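Local coordinates for TATA-box-binding protein (PDB 1MP9), which probably binds the TATA-box promoter element close to the transcription start as a general factor for archaeal genes transcribed by RNA polymerase, at residues V13-I18 / K166-V171; Y31-S36 / P48-R53; E129-E134 / P139-R144; L152-F155 / K159-I162. All coordinates share one frame; numbering follows the deposited sequence.

How the contacts relate
All four contacts reach one antiparallel sheet, the curved saddle of the TBP fold, built from two repeats; its concave face is the one on which TATA-binding proteins hold DNA. Contact 1 is near the middle and joins strand 12-23, from the first half, to helix 168-184 in the second. Contact 2 lies far out in the first repeat, its centre about 30 Å from that of contact 1 and 41 Å from that of contact 3. Contacts 3 and 4 are neighbours in the second repeat, centres about 10 Å apart, and are stitched together by probable hydrogen bonds between Y143 O and L152 N (2.8 Å) and between L141 O and I154 N (2.9 Å).

Contact 1. Residues V13-I18 / K166-V171; sequences VNIENI and KREDEV
V13 and V171 form the more buried end of this contact, meeting methyl to methyl, CG1 of V13 against CG1 of V171, at 3.7 Å. In both valines CG1 is anti to the backbone N (chi1 175° in V13, 171° in V171), which aims these branches at each other from strand to helix. Valine suits both places: it is short and branched at CB, so it packs closely under a helix turn without a long chain to fold away. V13 also rests on H172 and V175 farther along helix 168-184, while V171 leans on A111 and A165, so the valine pair belongs to the packing of that helix against the sheet.

The I15 and E168 end is the more solvent-open one. I15 extends CD1 towards the carboxylate of the exposed E168; CD1 of I15 lies 3.4 Å from OE1 of E168 and 3.7 Å from OE2. The aliphatic tip thus borders an acid on the first turn of the helix. Beyond I15 the strand carries a classic beta bulge, E16 and N17 sharing V110 as partner on strand 103-114.

The two segments come from different repeats of the TBP saddle, whose backbone bonding lies between strands 12-23 and 103-114. With methyl packing, one oxygen-to-methyl approach and no polar pairing, this contact of strand and helix rests on apolar packing, and the charge of E168 probably stays at the solvent side.

Contact 2. Residues Y31-S36 / P48-R53; sequences YAMERS and PGLIFR
M33 of helix 30-36 lies against L50 of strand 50-54, a helix-on-sheet contact at the outer end of the first repeat of the TBP saddle. The helix rests beside the edge strand of the sheet, and the nearest CA atoms, those of E34 and L50, are 7.2 Å apart.

The methionine can be followed outward from its root. Its CB is 3.7 Å from CD1 of L50. The next carbon, CG, stands anti to the backbone N (chi1 -176°) and is the same 3.7 Å from L50 CD1, so the chain runs past this methyl instead of ending on it. SD continues in the extended direction and is still only 3.8 Å from L50 CD1. At the last torsion, chi3 -77°, the chain bends and CE turns off from the leucine. Three successive atoms therefore line one side of a single methyl. An unbranched, flexible side chain is well suited to this, since it can lie along its neighbour; M33 also touches L28 and I63, the latter on the adjoining strand.

L50 supplies the methyl that the helix packs on. Its branched tip puts CD1 forward to the helix, while V40 packs on the same side chain and the backbone of L50 bonds to I63. Farther along the strand F52 reaches helix 77-93 instead. E34 turns its carboxylate from the strand, suiting a partly exposed place; E34 N lies 3.5 Å from CD1 of L50, and E34 CB stands 4.0 Å from that same methyl.

Contact 3. Residues E129-E134 / P139-R144; sequences ENNMYE and PGLIYR
M132 and I142 lie side by side and point the same way, on the face that T163 and L153 of the second subunit pack on. The methionine bends at chi3 (89°), turning CE to the CD1 end of the isoleucine; the 3.2 Å modelled between M132 CE and I142 CD1 is tighter than normal carbon contact and is doubtful. A flexible methionine and a beta-branched, strand-forming isoleucine, both apolar, suit this surface, concave and DNA-facing in TATA-binding proteins.

N131 and L141 meet differently, their side chains crossing at about a right angle, with CB of N131 3.7 Å from CD2 of L141. Y143 turns the edge of its ring to the other segment, CE1 standing 3.4 Å from the carbonyl oxygen of E129.

These residues belong to a beta hairpin at the outer edge of the second repeat. M132 and I142 make its antiparallel hydrogen-bonded pair, M132 N to I142 O and I142 N to M132 O both 2.9 Å, while R144 N reaches N130 O only weakly.

Y133 also presents a ring edge: G140 O lies near the ring plane, 3.5 Å from CD1, with P139 O farther along the same rim. An aromatic suits this place because its polarised C-H edge can face carbonyls while the ring rests on helix 121-127. Were Y133 an alanine, the P139 and G140 carbonyls would probably lose their ring edge, and the water on P139 O its link to the hydroxyl. A second water, accepting from E134 N and donating to G140 O, links the strands past their last backbone bond.

Contact 4. Residues L152-F155 / K159-I162; sequences LLIF and KMVI
With chi1 at -58°, CG of F155 is anti to the carbonyl carbon and the ring swings out to K159. K159 runs extended to CD, then bends at chi3 (73°), which carries CE to 3.6 Å from CD1 of F155. NZ goes on above the ring, 5.0 Å from the centroid of F155, too long for more than a weak cation-pi attraction. Lysine fits an exposed margin, CE beside the ring while the amine can stay near solvent. The ring edge also faces K159 O, the acceptor of F155 N.

The two strands form an antiparallel hairpin in the second repeat. L153 and V161, its hydrogen-bonded pair, exchange N-H...O bonds of 2.9 Å, L153 N to V161 O and V161 N to L153 O. Their side chains lie alongside each other, L153 CD1 3.8 Å from V161 CB, on the concave surface where relatives hold DNA. F155 appears to correspond to one of the phenylalanines that TATA-binding proteins insert at the DNA kinks. Cutting F155 back to a serine is likely to leave CE of K159 without an aromatic beside it and to open a gap beside P139.

On the reverse face the residues that meet are apolar. L152 CD2 sits 3.7 Å from I162 CG1, M160 CE approaches both leucine methyls, and I154 CG1 lies beside M160 CG; L152, I154 and M160 all reach I178 on helix 168-184.

Contact 1. Residues V13-I18 / K166-V171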
loop_
_atom_site.group_PDB
_atom_site.type_symbol
_atom_site.label_atom_id
_atom_site.label_comp_id
_atom_site.label_asym_id
_atom_site.label_seq_id
_atom_site.Cartn_x
_atom_site.Cartn_y
_atom_site.Cartn_z
ATOM N N VAL A 13 5.695 1.871 -18.260
ATOM C CA VAL A 13 6.035 1.041 -17.125
ATOM C C VAL A 13 7.546 0.834 -17.052
ATOM O O VAL A 13 8.178 0.592 -18.070
ATOM C CB VAL A 13 5.358 -0.365 -17.234
ATOM C CG1 VAL A 13 5.845 -1.276 -16.078
ATOM C CG2 VAL A 13 3.817 -0.221 -17.196
ATOM N N ASN A 14 8.105 0.940 -15.851
ATOM C CA ASN A 14 9.527 0.717 -15.640
ATOM C C ASN A 14 9.718 -0.249 -14.468
ATOM O O ASN A 14 9.144 -0.034 -13.397
ATOM C CB ASN A 14 10.210 2.044 -15.312
ATOM C CG ASN A 14 11.710 1.926 -15.292
ATOM O OD1 ASN A 14 12.325 1.589 -16.310
ATOM N ND2 ASN A 14 12.322 2.202 -14.139
ATOM N N ILE A 15 10.505 -1.307 -14.652
ATOM C CA ILE A 15 10.771 -2.235 -13.549
ATOM C C ILE A 15 11.888 -1.639 -12.719
ATOM O O ILE A 15 12.955 -1.331 -13.234
ATOM C CB ILE A 15 11.183 -3.588 -14.046
ATOM C CG1 ILE A 15 9.994 -4.180 -14.811
ATOM C CG2 ILE A 15 11.606 -4.502 -12.834
ATOM C CD1 ILE A 15 10.197 -5.588 -15.280
ATOM N N GLU A 16 11.618 -1.432 -11.438
ATOM C CA GLU A 16 12.601 -0.851 -10.533
ATOM C C GLU A 16 13.419 -1.933 -9.832
ATOM O O GLU A 16 14.584 -1.730 -9.541
ATOM C CB GLU A 16 11.885 -0.011 -9.465
ATOM C CG GLU A 16 11.042 1.159 -10.017
ATOM C CD GLU A 16 11.882 2.150 -10.812
ATOM O OE1 GLU A 16 13.116 2.108 -10.683
ATOM O OE2 GLU A 16 11.316 2.967 -11.567
ATOM N N ASN A 17 12.806 -3.076 -9.535
ATOM C CA ASN A 17 13.528 -4.114 -8.831
ATOM C C ASN A 17 12.786 -5.429 -8.864
ATOM O O ASN A 17 11.561 -5.471 -8.910
ATOM C CB ASN A 17 13.728 -3.750 -7.350
ATOM C CG ASN A 17 14.643 -4.728 -6.644
ATOM O OD1 ASN A 17 15.653 -5.135 -7.211
ATOM N ND2 ASN A 17 14.322 -5.091 -5.402
ATOM N N ILE A 18 13.544 -6.504 -8.831
ATOM C CA ILE A 18 12.949 -7.826 -8.802
ATOM C C ILE A 18 13.564 -8.552 -7.605
ATOM O O ILE A 18 14.775 -8.473 -7.388
ATOM C CB ILE A 18 13.277 -8.617 -10.071
ATOM C CG1 ILE A 18 12.647 -7.932 -11.290
ATOM C CG2 ILE A 18 12.782 -10.082 -9.912
ATOM C CD1 ILE A 18 13.057 -8.535 -12.597
ATOM N N LYS A 166 4.319 -10.950 -9.580
ATOM C CA LYS A 166 5.388 -11.903 -9.732
ATOM C C LYS A 166 5.730 -12.082 -11.205
ATOM O O LYS A 166 6.693 -12.770 -11.538
ATOM C CB LYS A 166 5.007 -13.250 -9.107
ATOM C CG LYS A 166 4.935 -13.206 -7.596
ATOM C CD LYS A 166 4.568 -14.575 -7.030
ATOM C CE LYS A 166 4.341 -14.504 -5.527
ATOM N NZ LYS A 166 4.122 -15.870 -4.957
ATOM N N ARG A 167 4.943 -11.463 -12.081
ATOM C CA ARG A 167 5.193 -11.558 -13.514
ATOM C C ARG A 167 5.087 -10.174 -14.141
ATOM O O ARG A 167 4.238 -9.363 -13.738
ATOM C CB ARG A 167 4.152 -12.442 -14.185
ATOM C CG ARG A 167 3.914 -13.790 -13.566
ATOM C CD ARG A 167 2.972 -14.524 -14.505
ATOM N NE ARG A 167 3.587 -14.596 -15.831
ATOM C CZ ARG A 167 2.960 -14.962 -16.946
ATOM N NH1 ARG A 167 1.675 -15.297 -16.912
ATOM N NH2 ARG A 167 3.624 -14.977 -18.095
ATOM N N GLU A 168 5.920 -9.895 -15.135
ATOM C CA GLU A 168 5.856 -8.589 -15.753
ATOM C C GLU A 168 4.499 -8.296 -16.404
ATOM O O GLU A 168 4.038 -7.154 -16.364
ATOM C CB GLU A 168 7.025 -8.387 -16.759
ATOM C CG GLU A 168 6.843 -7.158 -17.650
ATOM C CD GLU A 168 8.138 -6.433 -18.044
ATOM O OE1 GLU A 168 9.196 -7.087 -18.190
ATOM O OE2 GLU A 168 8.071 -5.179 -18.230
ATOM N N ASP A 169 3.828 -9.293 -16.983
ATOM C CA ASP A 169 2.540 -8.968 -17.590
ATOM C C ASP A 169 1.496 -8.559 -16.555
ATOM O O ASP A 169 0.598 -7.786 -16.861
ATOM C CB ASP A 169 1.991 -10.097 -18.507
ATOM C CG ASP A 169 1.848 -11.456 -17.810
ATOM O OD1 ASP A 169 1.799 -11.569 -16.565
ATOM O OD2 ASP A 169 1.769 -12.444 -18.551
ATOM N N GLU A 170 1.611 -9.062 -15.331
ATOM C CA GLU A 170 0.670 -8.655 -14.279
ATOM C C GLU A 170 0.885 -7.167 -13.984
ATOM O O GLU A 170 -0.081 -6.420 -13.736
ATOM C CB GLU A 170 0.899 -9.444 -12.985
ATOM C CG GLU A 170 0.796 -10.942 -13.135
ATOM C CD GLU A 170 1.026 -11.647 -11.817
ATOM O OE1 GLU A 170 1.965 -11.282 -11.077
ATOM O OE2 GLU A 170 0.251 -12.574 -11.512
ATOM N N VAL A 171 2.148 -6.739 -13.962
ATOM C CA VAL A 171 2.401 -5.324 -13.721
ATOM C C VAL A 171 1.682 -4.508 -14.772
ATOM O O VAL A 171 0.927 -3.565 -14.444
ATOM C CB VAL A 171 3.873 -4.976 -13.796
ATOM C CG1 VAL A 171 4.026 -3.429 -13.751
ATOM C CG2 VAL A 171 4.624 -5.627 -12.605
#

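Contact 2. Residues Y31-S36 / P48-R53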
loop_
_atom_site.group_PDB
_atom_site.type_symbol
_atom_site.label_atom_id
_atom_site.label_comp_id
_atom_site.label_asym_id
_atom_site.label_seq_id
_atom_site.Cartn_x
_atom_site.Cartn_y
_atom_site.Cartn_z
ATOM N N TYR A 31 29.684 -20.096 7.857
ATOM C CA TYR A 31 30.980 -19.694 8.408
ATOM C C TYR A 31 32.054 -20.104 7.406
ATOM O O TYR A 31 32.974 -19.338 7.061
ATOM C CB TYR A 31 31.254 -20.387 9.752
ATOM C CG TYR A 31 30.331 -19.976 10.891
ATOM C CD1 TYR A 31 29.274 -20.785 11.270
ATOM C CD2 TYR A 31 30.544 -18.777 11.604
ATOM C CE1 TYR A 31 28.435 -20.424 12.333
ATOM C CE2 TYR A 31 29.713 -18.412 12.678
ATOM C CZ TYR A 31 28.670 -19.244 13.026
ATOM O OH TYR A 31 27.872 -18.945 14.086
ATOM N N ALA A 32 31.938 -21.339 6.944
ATOM C CA ALA A 32 32.900 -21.877 5.977
ATOM C C ALA A 32 32.854 -21.077 4.682
ATOM O O ALA A 32 33.895 -20.739 4.118
ATOM C CB ALA A 32 32.595 -23.383 5.694
ATOM N N MET A 33 31.648 -20.731 4.233
ATOM C CA MET A 33 31.522 -19.987 2.986
ATOM C C MET A 33 32.129 -18.599 3.087
ATOM O O MET A 33 32.824 -18.160 2.176
ATOM C CB MET A 33 30.049 -19.896 2.554
ATOM C CG MET A 33 29.856 -19.223 1.214
ATOM S SD MET A 33 28.121 -19.142 0.755
ATOM C CE MET A 33 27.751 -20.783 0.198
ATOM N N GLU A 34 31.889 -17.907 4.200
ATOM C CA GLU A 34 32.448 -16.564 4.392
ATOM C C GLU A 34 33.969 -16.608 4.312
ATOM O O GLU A 34 34.598 -15.733 3.702
ATOM C CB GLU A 34 32.033 -16.016 5.752
ATOM C CG GLU A 34 32.405 -14.572 6.009
ATOM C CD GLU A 34 33.851 -14.380 6.412
ATOM O OE1 GLU A 34 34.383 -15.208 7.193
ATOM O OE2 GLU A 34 34.459 -13.382 5.961
ATOM N N ARG A 35 34.566 -17.620 4.937
ATOM C CA ARG A 35 36.023 -17.755 4.913
ATOM C C ARG A 35 36.510 -18.138 3.518
ATOM O O ARG A 35 37.554 -17.663 3.073
ATOM C CB ARG A 35 36.509 -18.806 5.940
ATOM C CG ARG A 35 36.257 -18.439 7.413
ATOM C CD ARG A 35 36.851 -19.487 8.382
ATOM N NE ARG A 35 38.302 -19.557 8.249
ATOM C CZ ARG A 35 39.144 -18.725 8.853
ATOM N NH1 ARG A 35 38.682 -17.766 9.649
ATOM N NH2 ARG A 35 40.451 -18.825 8.631
ATOM N N SER A 36 35.757 -18.987 2.823
ATOM C CA SER A 36 36.167 -19.415 1.492
ATOM C C SER A 36 36.003 -18.372 0.402
ATOM O O SER A 36 36.892 -18.195 -0.434
ATOM C CB SER A 36 35.416 -20.675 1.077
ATOM O OG SER A 36 35.896 -21.779 1.807
ATOM N N PRO A 48 20.794 -13.498 9.780
ATOM C CA PRO A 48 20.950 -14.948 9.548
ATOM C C PRO A 48 21.592 -15.399 8.263
ATOM O O PRO A 48 22.062 -16.547 8.174
ATOM C CB PRO A 48 19.541 -15.502 9.694
ATOM C CG PRO A 48 18.656 -14.337 9.302
ATOM C CD PRO A 48 19.377 -13.079 9.727
ATOM N N GLY A 49 21.643 -14.515 7.270
ATOM C CA GLY A 49 22.236 -14.911 6.007
ATOM C C GLY A 49 23.580 -14.307 5.684
ATOM O O GLY A 49 23.954 -13.273 6.237
ATOM N N LEU A 50 24.309 -14.980 4.787
ATOM C CA LEU A 50 25.590 -14.508 4.295
ATOM C C LEU A 50 25.216 -13.517 3.177
ATOM O O LEU A 50 24.367 -13.813 2.311
ATOM C CB LEU A 50 26.426 -15.674 3.700
ATOM C CG LEU A 50 27.835 -15.307 3.224
ATOM C CD1 LEU A 50 28.778 -16.504 3.472
ATOM C CD2 LEU A 50 27.814 -14.901 1.739
ATOM N N ILE A 51 25.866 -12.358 3.187
ATOM C CA ILE A 51 25.587 -11.305 2.207
ATOM C C ILE A 51 26.658 -11.277 1.130
ATOM O O ILE A 51 27.837 -11.022 1.411
ATOM C CB ILE A 51 25.513 -9.945 2.918
ATOM C CG1 ILE A 51 24.452 -10.038 4.003
ATOM C CG2 ILE A 51 25.225 -8.799 1.884
ATOM C CD1 ILE A 51 24.439 -8.896 5.025
ATOM N N PHE A 52 26.237 -11.555 -0.099
ATOM C CA PHE A 52 27.124 -11.615 -1.249
ATOM C C PHE A 52 26.739 -10.453 -2.156
ATOM O O PHE A 52 25.641 -10.410 -2.668
ATOM C CB PHE A 52 26.902 -12.953 -1.953
ATOM C CG PHE A 52 27.794 -13.189 -3.136
ATOM C CD1 PHE A 52 28.760 -14.190 -3.104
ATOM C CD2 PHE A 52 27.675 -12.406 -4.289
ATOM C CE1 PHE A 52 29.591 -14.411 -4.196
ATOM C CE2 PHE A 52 28.508 -12.623 -5.390
ATOM C CZ PHE A 52 29.462 -13.621 -5.343
ATOM N N ARG A 53 27.639 -9.498 -2.348
ATOM C CA ARG A 53 27.320 -8.342 -3.180
ATOM C C ARG A 53 28.059 -8.365 -4.496
ATOM O O ARG A 53 29.255 -8.660 -4.547
ATOM C CB ARG A 53 27.657 -7.035 -2.447
ATOM C CG ARG A 53 26.858 -6.790 -1.180
ATOM C CD ARG A 53 27.296 -5.503 -0.481
ATOM N NE ARG A 53 26.361 -5.101 0.569
ATOM C CZ ARG A 53 26.488 -5.400 1.860
ATOM N NH1 ARG A 53 27.524 -6.114 2.291
ATOM N NH2 ARG A 53 25.573 -4.983 2.724
#

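Contact 3. Residues E129-E134 / P139-R144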
loop_
_atom_site.group_PDB
_atom_site.type_symbol
_atom_site.label_atom_id
_atom_site.label_comp_id
_atom_site.label_asym_id
_atom_site.label_seq_id
_atom_site.Cartn_x
_atom_site.Cartn_y
_atom_site.Cartn_z
ATOM N N GLU A 129 -13.131 1.764 -5.324
ATOM C CA GLU A 129 -13.377 0.984 -4.124
ATOM C C GLU A 129 -12.020 0.861 -3.427
ATOM O O GLU A 129 -11.056 1.552 -3.791
ATOM C CB GLU A 129 -13.880 -0.405 -4.509
ATOM C CG GLU A 129 -15.400 -0.524 -4.571
ATOM C CD GLU A 129 -16.044 -0.346 -3.200
ATOM O OE1 GLU A 129 -16.122 0.807 -2.718
ATOM O OE2 GLU A 129 -16.461 -1.365 -2.599
ATOM N N ASN A 130 -11.970 -0.043 -2.450
ATOM C CA ASN A 130 -10.795 -0.406 -1.638
ATOM C C ASN A 130 -9.549 0.458 -1.647
ATOM O O ASN A 130 -8.448 -0.022 -2.008
ATOM C CB ASN A 130 -10.353 -1.852 -1.949
ATOM C CG ASN A 130 -11.395 -2.645 -2.722
ATOM O OD1 ASN A 130 -11.158 -3.062 -3.867
ATOM N ND2 ASN A 130 -12.550 -2.856 -2.110
ATOM N N ASN A 131 -9.670 1.703 -1.179
ATOM C CA ASN A 131 -8.496 2.562 -1.184
ATOM C C ASN A 131 -8.348 3.467 0.016
ATOM O O ASN A 131 -9.280 3.680 0.800
ATOM C CB ASN A 131 -8.521 3.455 -2.428
ATOM C CG ASN A 131 -9.514 4.599 -2.297
ATOM O OD1 ASN A 131 -10.659 4.517 -2.768
ATOM N ND2 ASN A 131 -9.095 5.666 -1.635
ATOM N N MET A 132 -7.148 4.022 0.126
ATOM C CA MET A 132 -6.849 4.998 1.148
ATOM C C MET A 132 -6.370 6.300 0.492
ATOM O O MET A 132 -5.469 6.286 -0.354
ATOM C CB MET A 132 -5.719 4.537 2.087
ATOM C CG MET A 132 -5.290 5.677 3.052
ATOM S SD MET A 132 -3.805 5.299 4.029
ATOM C CE MET A 132 -2.506 5.859 2.997
ATOM N N TYR A 133 -7.001 7.410 0.857
ATOM C CA TYR A 133 -6.524 8.703 0.419
ATOM C C TYR A 133 -6.632 9.618 1.616
ATOM O O TYR A 133 -7.682 10.190 1.907
ATOM C CB TYR A 133 -7.265 9.280 -0.795
ATOM C CG TYR A 133 -6.634 10.609 -1.239
ATOM C CD1 TYR A 133 -5.245 10.711 -1.412
ATOM C CD2 TYR A 133 -7.406 11.777 -1.389
ATOM C CE1 TYR A 133 -4.627 11.937 -1.703
ATOM C CE2 TYR A 133 -6.800 13.015 -1.689
ATOM C CZ TYR A 133 -5.412 13.081 -1.835
ATOM O OH TYR A 133 -4.774 14.277 -2.071
ATOM N N GLU A 134 -5.524 9.739 2.330
ATOM C CA GLU A 134 -5.475 10.566 3.554
ATOM C C GLU A 134 -4.191 11.384 3.345
ATOM O O GLU A 134 -3.121 11.044 3.854
ATOM C CB GLU A 134 -5.369 9.622 4.751
ATOM C CG GLU A 134 -5.406 10.287 6.088
ATOM C CD GLU A 134 -6.771 10.809 6.428
ATOM O OE1 GLU A 134 -7.733 10.569 5.652
ATOM O OE2 GLU A 134 -6.875 11.460 7.487
ATOM N N PRO A 139 0.954 11.143 0.790
ATOM C CA PRO A 139 0.518 11.995 -0.320
ATOM C C PRO A 139 -0.203 11.344 -1.501
ATOM O O PRO A 139 -0.851 12.026 -2.303
ATOM C CB PRO A 139 1.801 12.717 -0.702
ATOM C CG PRO A 139 2.838 11.598 -0.525
ATOM C CD PRO A 139 2.421 10.958 0.784
ATOM N N GLY A 140 -0.149 10.034 -1.602
ATOM C CA GLY A 140 -0.836 9.415 -2.718
ATOM C C GLY A 140 -2.061 8.629 -2.289
ATOM O O GLY A 140 -2.431 8.657 -1.112
ATOM N N LEU A 141 -2.690 7.965 -3.259
ATOM C CA LEU A 141 -3.858 7.116 -3.049
ATOM C C LEU A 141 -3.323 5.677 -3.088
ATOM O O LEU A 141 -2.560 5.315 -3.993
ATOM C CB LEU A 141 -4.873 7.320 -4.183
ATOM C CG LEU A 141 -6.209 6.540 -4.059
ATOM C CD1 LEU A 141 -7.339 7.319 -4.709
ATOM C CD2 LEU A 141 -6.098 5.180 -4.684
ATOM N N ILE A 142 -3.692 4.864 -2.113
ATOM C CA ILE A 142 -3.220 3.498 -2.100
ATOM C C ILE A 142 -4.406 2.631 -2.478
ATOM O O ILE A 142 -5.486 2.737 -1.895
ATOM C CB ILE A 142 -2.675 3.099 -0.696
ATOM C CG1 ILE A 142 -1.502 4.011 -0.338
ATOM C CG2 ILE A 142 -2.233 1.616 -0.688
ATOM C CD1 ILE A 142 -0.928 3.784 1.070
ATOM N N TYR A 143 -4.192 1.778 -3.464
ATOM C CA TYR A 143 -5.244 0.902 -3.956
ATOM C C TYR A 143 -4.784 -0.563 -3.865
ATOM O O TYR A 143 -3.731 -0.944 -4.402
ATOM C CB TYR A 143 -5.558 1.269 -5.414
ATOM C CG TYR A 143 -6.711 0.515 -6.007
ATOM C CD1 TYR A 143 -8.018 0.925 -5.773
ATOM C CD2 TYR A 143 -6.503 -0.618 -6.783
ATOM C CE1 TYR A 143 -9.109 0.219 -6.304
ATOM C CE2 TYR A 143 -7.579 -1.341 -7.319
ATOM C CZ TYR A 143 -8.885 -0.912 -7.076
ATOM O OH TYR A 143 -9.970 -1.574 -7.614
ATOM N N ARG A 144 -5.539 -1.365 -3.136
ATOM C CA ARG A 144 -5.223 -2.781 -2.985
ATOM C C ARG A 144 -6.060 -3.490 -4.061
ATOM O O ARG A 144 -7.300 -3.568 -3.968
ATOM C CB ARG A 144 -5.620 -3.259 -1.587
ATOM C CG ARG A 144 -5.206 -4.730 -1.342
ATOM C CD ARG A 144 -5.490 -5.159 0.087
ATOM N NE ARG A 144 -5.104 -6.562 0.334
ATOM C CZ ARG A 144 -4.763 -7.075 1.516
ATOM N NH1 ARG A 144 -4.718 -6.315 2.622
ATOM N NH2 ARG A 144 -4.509 -8.384 1.598
HETATM O O HOH W 1 -1.716 14.500 -1.763
HETATM O O HOH W 2 -3.025 8.792 1.384
#

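Contact 4. Residues L152-F155 / K159-I162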
loop_
_atom_site.group_PDB
_atom_site.type_symbol
_atom_site.label_atom_id
_atom_site.label_comp_id
_atom_site.label_asym_id
_atom_site.label_seq_id
_atom_site.Cartn_x
_atom_site.Cartn_y
_atom_site.Cartn_z
ATOM N N LEU A 152 -1.100 -0.630 -5.281
ATOM C CA LEU A 152 -0.712 0.507 -6.091
ATOM C C LEU A 152 -0.596 1.780 -5.279
ATOM O O LEU A 152 -1.431 2.032 -4.428
ATOM C CB LEU A 152 -1.767 0.775 -7.152
ATOM C CG LEU A 152 -2.217 -0.371 -8.052
ATOM C CD1 LEU A 152 -3.295 0.155 -9.041
ATOM C CD2 LEU A 152 -0.985 -0.933 -8.789
ATOM N N LEU A 153 0.436 2.580 -5.553
ATOM C CA LEU A 153 0.584 3.908 -4.916
ATOM C C LEU A 153 0.348 4.790 -6.153
ATOM O O LEU A 153 1.029 4.628 -7.151
ATOM C CB LEU A 153 1.995 4.128 -4.372
ATOM C CG LEU A 153 2.479 3.069 -3.386
ATOM C CD1 LEU A 153 3.863 3.448 -2.882
ATOM C CD2 LEU A 153 1.527 2.974 -2.191
ATOM N N ILE A 154 -0.615 5.696 -6.096
ATOM C CA ILE A 154 -0.971 6.541 -7.253
ATOM C C ILE A 154 -0.894 8.001 -6.836
ATOM O O ILE A 154 -1.568 8.429 -5.900
ATOM C CB ILE A 154 -2.429 6.238 -7.699
ATOM C CG1 ILE A 154 -2.555 4.746 -8.062
ATOM C CG2 ILE A 154 -2.851 7.156 -8.902
ATOM C CD1 ILE A 154 -4.055 4.340 -8.186
ATOM N N PHE A 155 -0.079 8.765 -7.542
ATOM C CA PHE A 155 0.102 10.159 -7.194
ATOM C C PHE A 155 -0.610 11.050 -8.182
ATOM O O PHE A 155 -0.858 10.670 -9.349
ATOM C CB PHE A 155 1.596 10.485 -7.130
ATOM C CG PHE A 155 2.363 9.627 -6.143
ATOM C CD1 PHE A 155 3.035 8.486 -6.567
ATOM C CD2 PHE A 155 2.415 9.972 -4.789
ATOM C CE1 PHE A 155 3.753 7.689 -5.663
ATOM C CE2 PHE A 155 3.133 9.176 -3.867
ATOM C CZ PHE A 155 3.801 8.028 -4.321
ATOM N N LYS A 159 2.253 9.585 -11.591
ATOM C CA LYS A 159 3.281 8.628 -11.236
ATOM C C LYS A 159 2.639 7.559 -10.374
ATOM O O LYS A 159 1.693 7.813 -9.650
ATOM C CB LYS A 159 4.390 9.286 -10.453
ATOM C CG LYS A 159 5.449 8.305 -9.941
ATOM C CD LYS A 159 6.599 9.056 -9.278
ATOM C CE LYS A 159 6.218 9.651 -7.907
ATOM N NZ LYS A 159 7.283 10.567 -7.361
ATOM N N MET A 160 3.170 6.355 -10.458
ATOM C CA MET A 160 2.605 5.248 -9.706
ATOM C C MET A 160 3.703 4.300 -9.337
ATOM O O MET A 160 4.736 4.217 -10.027
ATOM C CB MET A 160 1.655 4.408 -10.569
ATOM C CG MET A 160 0.270 4.893 -10.852
ATOM S SD MET A 160 -0.394 3.725 -12.137
ATOM C CE MET A 160 -0.561 2.207 -11.172
ATOM N N VAL A 161 3.451 3.548 -8.275
ATOM C CA VAL A 161 4.361 2.510 -7.867
ATOM C C VAL A 161 3.478 1.236 -7.832
ATOM O O VAL A 161 2.332 1.258 -7.339
ATOM C CB VAL A 161 4.938 2.776 -6.487
ATOM C CG1 VAL A 161 5.789 1.574 -6.035
ATOM C CG2 VAL A 161 5.815 4.030 -6.510
ATOM N N ILE A 162 3.982 0.147 -8.380
ATOM C CA ILE A 162 3.207 -1.090 -8.390
ATOM C C ILE A 162 4.021 -2.187 -7.711
ATOM O O ILE A 162 5.157 -2.454 -8.118
ATOM C CB ILE A 162 2.901 -1.562 -9.829
ATOM C CG1 ILE A 162 2.178 -0.472 -10.631
ATOM C CG2 ILE A 162 2.043 -2.828 -9.778
ATOM C CD1 ILE A 162 3.115 0.566 -11.309
#